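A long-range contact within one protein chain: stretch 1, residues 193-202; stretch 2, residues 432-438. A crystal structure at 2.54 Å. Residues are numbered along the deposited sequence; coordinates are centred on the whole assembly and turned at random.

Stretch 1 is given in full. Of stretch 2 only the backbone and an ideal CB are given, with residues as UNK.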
# COMPACT_ATOMS: atom_id res chain seq x y z
N LEU A 193 24.31 29.65 9.04
CA LEU A 193 23.72 28.88 7.94
C LEU A 193 24.59 28.99 6.70
O LEU A 193 24.90 30.09 6.25
CB LEU A 193 22.28 29.34 7.65
CG LEU A 193 21.44 28.56 6.62
CD1 LEU A 193 21.43 27.07 6.89
CD2 LEU A 193 20.02 29.10 6.62
N MET A 194 25.00 27.85 6.16
CA MET A 194 25.84 27.84 4.98
C MET A 194 25.04 28.25 3.77
O MET A 194 23.91 27.78 3.57
CB MET A 194 26.42 26.45 4.73
CG MET A 194 27.26 25.89 5.85
SD MET A 194 27.99 24.31 5.40
CE MET A 194 28.88 23.90 6.90
N ALA A 195 25.61 29.13 2.96
CA ALA A 195 25.00 29.43 1.67
C ALA A 195 25.35 28.32 0.68
O ALA A 195 24.48 27.79 -0.01
CB ALA A 195 25.48 30.78 1.15
N GLU A 196 26.63 27.97 0.64
CA GLU A 196 27.16 26.98 -0.28
C GLU A 196 27.98 25.95 0.45
O GLU A 196 28.65 26.26 1.43
CB GLU A 196 28.06 27.65 -1.32
CG GLU A 196 27.33 28.18 -2.54
CD GLU A 196 28.28 28.48 -3.69
OE1 GLU A 196 29.49 28.23 -3.54
OE2 GLU A 196 27.80 28.96 -4.74
N ILE A 197 27.94 24.72 -0.04
CA ILE A 197 28.84 23.68 0.42
C ILE A 197 29.10 22.73 -0.74
O ILE A 197 28.20 22.51 -1.56
CB ILE A 197 28.27 22.91 1.63
CG1 ILE A 197 29.35 21.97 2.20
CG2 ILE A 197 27.03 22.12 1.24
CD1 ILE A 197 28.91 21.15 3.41
N THR A 198 30.31 22.19 -0.84
CA THR A 198 30.60 21.24 -1.92
C THR A 198 30.09 19.85 -1.58
O THR A 198 29.97 19.49 -0.41
CB THR A 198 32.10 21.17 -2.30
OG1 THR A 198 32.84 20.45 -1.30
CG2 THR A 198 32.70 22.55 -2.49
N CYS A 199 29.77 19.07 -2.60
CA CYS A 199 29.40 17.68 -2.41
C CYS A 199 30.42 17.01 -1.51
O CYS A 199 30.07 16.39 -0.50
CB CYS A 199 29.31 16.95 -3.75
SG CYS A 199 27.93 17.50 -4.80
N ASP A 200 31.69 17.14 -1.87
CA ASP A 200 32.75 16.46 -1.14
C ASP A 200 32.78 16.91 0.32
O ASP A 200 32.94 16.08 1.22
CB ASP A 200 34.09 16.64 -1.83
CG ASP A 200 34.25 15.73 -3.03
OD1 ASP A 200 33.64 14.65 -3.02
OD2 ASP A 200 34.98 16.09 -3.97
N GLU A 201 32.60 18.21 0.54
CA GLU A 201 32.55 18.75 1.89
C GLU A 201 31.36 18.18 2.60
O GLU A 201 31.45 17.81 3.76
CB GLU A 201 32.47 20.28 1.87
CG GLU A 201 33.73 20.96 1.36
CD GLU A 201 33.56 22.45 1.19
OE1 GLU A 201 34.58 23.15 1.11
OE2 GLU A 201 32.40 22.92 1.13
N MET A 202 30.23 18.11 1.90
CA MET A 202 28.99 17.64 2.49
C MET A 202 29.14 16.19 2.91
O MET A 202 28.63 15.77 3.94
CB MET A 202 27.84 17.79 1.50
CG MET A 202 26.45 17.46 2.07
SD MET A 202 25.94 18.57 3.40
CE MET A 202 25.95 17.46 4.81
N UNK A 432 38.35 29.36 -2.60
CA UNK A 432 37.78 28.32 -1.73
C UNK A 432 38.35 28.42 -0.31
O UNK A 432 39.56 28.43 -0.13
CB UNK A 432 38.06 26.93 -2.31
N UNK A 433 37.46 28.47 0.71
CA UNK A 433 37.95 28.66 2.08
C UNK A 433 38.67 27.42 2.62
O UNK A 433 38.38 26.31 2.18
CB UNK A 433 36.78 29.02 3.00
N UNK A 434 39.58 27.62 3.57
CA UNK A 434 40.31 26.50 4.15
C UNK A 434 39.39 25.53 4.90
O UNK A 434 39.48 24.32 4.72
CB UNK A 434 41.39 27.02 5.10
N UNK A 435 38.51 26.08 5.74
CA UNK A 435 37.57 25.28 6.52
C UNK A 435 36.13 25.72 6.26
O UNK A 435 35.84 26.91 6.24
CB UNK A 435 37.89 25.38 8.01
N UNK A 436 35.23 24.77 6.05
CA UNK A 436 33.83 25.08 5.81
C UNK A 436 32.94 24.83 7.03
O UNK A 436 32.01 25.59 7.30
CB UNK A 436 33.32 24.26 4.63
N UNK A 437 33.22 23.76 7.76
CA UNK A 437 32.48 23.45 8.97
C UNK A 437 33.26 22.54 9.89
O UNK A 437 34.26 21.96 9.49
CB UNK A 437 31.14 22.81 8.62
N UNK A 438 32.81 22.42 11.13
CA UNK A 438 33.51 21.60 12.11
C UNK A 438 32.50 20.75 12.86
O UNK A 438 31.33 21.09 12.91
CB UNK A 438 34.32 22.47 13.08

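Position 432 sets its CA-to-CB bond sideways to stretch 1, with nothing of that stretch within 5.5 Å of the ideal CB. Contact therefore needs length: a leucine, methionine, lysine or glutamine could bend back, while a short polar residue would simply stay clear. The deposited residue is Leu432, whose chi1 of -130° lies between wells; its end comes nearer than its CB, bringing CD1 to 3.7 Å from Glu201 OE1, a modest contact at the margin.

At 433 the bond again runs sideways into open space. Phi of -71° and psi of 154° suit an extended residue and would also admit proline, so many residues would do, proline among them. It is Pro433, which makes no contact with stretch 1.

At 434 and 435 CA-to-CB points away from stretch 1, which therefore sets no preference: small, polar or branched side chains would all pass. They are Ala434 and Val435, neither in contact.

Position 436 is where stretch 1 makes its demand. CA-to-CB points toward it, and the ideal CB lies 3.9 Å from Glu201 OE2, 5.0 Å from Met194 CE and 5.2 Å from Ile197 CG1: a carboxylate beside two nonpolar side chains. That carboxylate is held from its own side, since Thr198 N donates to Glu201 OE2 at 3.0 Å, while Glu201 N donates to Thr198 OG1 at 2.9 Å to cap the helix. A lysine or arginine would answer the charge, and a glutamine could offer a neutral donor. The deposited residue is Arg436, much the largest contributor from stretch 2. Its NH1 donates to Glu201 OE2 at 3.0 Å in a salt bridge with a nearly straight N-H...O angle of 165°, although OE2 is crowded in the model and its place is less sure. The aliphatic part packs as well, Arg436 CG 4.1 Å from Met194 SD and Arg436 CD 3.8 Å from Ile197 CG1. Glu196 O lies over one face of the guanidinium, 3.4 Å from Arg436 NE, but the angle is too poor for a hydrogen bond. Near the plane of the group, at its edge, Thr198 CG2 is 4.2 Å from Arg436 NH1.

Position 437 also points toward stretch 1, but there the space is already taken: an ideal CB would sit 3.0 Å from Met194 CE, a tight fit even for alanine. Glycine is the natural reading, and Gly437 it is, its CA lying 4.2 Å from Met194 CE.

At 438 the extended strand turns its CB away, leaving the choice open, beta-branched residues included; Val438 makes no contact here.

Stretch 2 (432-438) LPAVRGV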
# COMPACT_ATOMS: atom_id res chain seq x y z
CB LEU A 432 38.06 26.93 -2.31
CG LEU A 432 36.91 25.93 -2.46
CD1 LEU A 432 36.40 25.47 -1.10
CD2 LEU A 432 35.78 26.52 -3.28
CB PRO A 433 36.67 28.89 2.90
CG PRO A 433 35.56 29.01 1.90
CD PRO A 433 36.01 28.28 0.68
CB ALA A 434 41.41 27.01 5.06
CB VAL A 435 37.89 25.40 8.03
CG1 VAL A 435 36.70 24.95 8.88
CG2 VAL A 435 39.14 24.60 8.37
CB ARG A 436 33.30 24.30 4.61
CG ARG A 436 31.87 24.64 4.22
CD ARG A 436 31.77 24.86 2.73
NE ARG A 436 31.93 26.26 2.34
CZ ARG A 436 32.20 26.67 1.11
NH1 ARG A 436 32.38 25.79 0.13
NH2 ARG A 436 32.32 27.96 0.86
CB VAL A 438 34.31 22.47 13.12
CG1 VAL A 438 35.37 23.27 12.39
CG2 VAL A 438 33.38 23.38 13.88
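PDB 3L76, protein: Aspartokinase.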